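Local coordinates for DUF2442 domain-containing protein (Rhodospirillum rubrum ATCC 11170, PDB 3K8R), which is of unknown function but belongs to the DUF2442 family and folds into two small antiparallel sheets linked by a loop segment with one short helix, at residues Gly61-Asp64 against Asp65-Cys68. Numbering follows the deposited sequence.
Sequences GASD and DQLC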
loop_
_atom_site.group_PDB
_atom_site.type_symbol
_atom_site.label_atom_id
_atom_site.label_comp_id
_atom_site.label_asym_id
_atom_site.label_seq_id
_atom_site.Cartn_x
_atom_site.Cartn_y
_atom_site.Cartn_z
ATOM N N GLY A 61 -13.493 -12.397 -11.710
ATOM C CA GLY A 61 -14.933 -12.425 -11.935
ATOM C C GLY A 61 -15.808 -12.418 -10.700
ATOM O O GLY A 61 -17.017 -12.563 -10.810
ATOM N N ALA A 62 -15.222 -12.230 -9.524
ATOM C CA ALA A 62 -16.002 -12.228 -8.282
ATOM C C ALA A 62 -16.919 -11.017 -8.185
ATOM O O ALA A 62 -16.609 -9.960 -8.717
ATOM C CB ALA A 62 -15.087 -12.267 -7.098
ATOM N N SER A 63 -18.049 -11.177 -7.502
ATOM C CA SER A 63 -18.992 -10.085 -7.323
ATOM C C SER A 63 -18.633 -9.287 -6.082
ATOM O O SER A 63 -17.888 -9.756 -5.236
ATOM C CB SER A 63 -20.402 -10.636 -7.163
ATOM O OG SER A 63 -20.507 -11.412 -5.981
ATOM N N ASP A 64 -19.169 -8.078 -5.970
ATOM C CA ASP A 64 -18.947 -7.263 -4.777
ATOM C C ASP A 64 -19.247 -8.115 -3.558
ATOM O O ASP A 64 -18.388 -8.256 -2.694
ATOM C CB ASP A 64 -19.811 -5.996 -4.787
ATOM C CG ASP A 64 -19.305 -4.957 -5.770
ATOM O OD1 ASP A 64 -18.327 -5.244 -6.494
ATOM O OD2 ASP A 64 -19.869 -3.849 -5.809
ATOM N N ASP A 65 -20.439 -8.713 -3.511
ATOM C CA ASP A 65 -20.820 -9.595 -2.404
ATOM C C ASP A 65 -19.715 -10.593 -2.079
ATOM O O ASP A 65 -19.286 -10.699 -0.932
ATOM C CB ASP A 65 -22.109 -10.361 -2.715
ATOM C CG ASP A 65 -23.367 -9.556 -2.436
ATOM O OD1 ASP A 65 -23.283 -8.366 -2.067
ATOM O OD2 ASP A 65 -24.466 -10.137 -2.564
ATOM N N GLN A 66 -19.241 -11.308 -3.087
ATOM C CA GLN A 66 -18.187 -12.294 -2.865
ATOM C C GLN A 66 -16.883 -11.692 -2.369
ATOM O O GLN A 66 -16.169 -12.325 -1.607
ATOM C CB GLN A 66 -17.930 -13.092 -4.135
ATOM C CG GLN A 66 -19.114 -13.944 -4.499
ATOM C CD GLN A 66 -18.887 -14.775 -5.719
ATOM O OE1 GLN A 66 -18.257 -14.340 -6.683
ATOM N NE2 GLN A 66 -19.420 -15.990 -5.698
ATOM N N LEU A 67 -16.571 -10.476 -2.799
ATOM C CA LEU A 67 -15.316 -9.832 -2.403
ATOM C C LEU A 67 -15.275 -9.473 -0.918
ATOM O O LEU A 67 -14.214 -9.514 -0.306
ATOM C CB LEU A 67 -15.027 -8.615 -3.292
ATOM C CG LEU A 67 -14.604 -8.984 -4.721
ATOM C CD1 LEU A 67 -14.610 -7.764 -5.606
ATOM C CD2 LEU A 67 -13.230 -9.653 -4.732
ATOM N N CYS A 68 -16.430 -9.165 -0.339
ATOM C CA CYS A 68 -16.533 -8.840 1.086
ATOM C C CYS A 68 -16.138 -9.951 2.034
ATOM O O CYS A 68 -15.885 -9.689 3.198
ATOM C CB CYS A 68 -17.962 -8.471 1.419
ATOM S SG CYS A 68 -18.486 -7.079 0.474
#
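Ser-63 and Gln-66 exchange hydrogen bonds at the start of helix 64-67. The hydroxyl OG of Ser-63 accepts from Gln-66 N at 3.2 Å, nearly straight at 166°. In return, Ser-63 N donates to the side-chain oxygen Gln-66 OE1 at 3.3 Å; the donor lies 23° out of the plane of the Gln-66 side-chain carbonyl. Each partner's torsions serve this exchange. Ser-63 holds OG between its own N and carbonyl carbon (chi1 64°), facing the first turn. Gln-66 sets CG beside its own N, and the chain, extended beyond CG, then takes the amide back past OG to Ser-63 N.

Backbone bonds close the turn. Leu-67 N donates to Ser-63 O at 2.9 Å, and Cys-68 N to Asp-64 O at 3.2 Å. A weak bond also runs from Leu-67 N to Asp-64 O.

Apolar contact is small. CB of Ala-62 meets CD2 of Leu-67 at 4.0 Å. Both residues are buried; Leu-67 also packs on Pro-53 and Tyr-32, and Ala-62 on Leu-84.

The two acids have separate partners outside the turn. Asp-64 forms a salt bridge with Arg-54, and Asp-65 with Arg-34.

With OG of Ser-63 gone, as in an alanine here, Gln-66 N would probably lose its side-chain acceptor and the first turn its capping bond.

This reciprocal pairing is a capping box, with Ser-63 as N-cap of the short helix between strands 48-51 and 71-73.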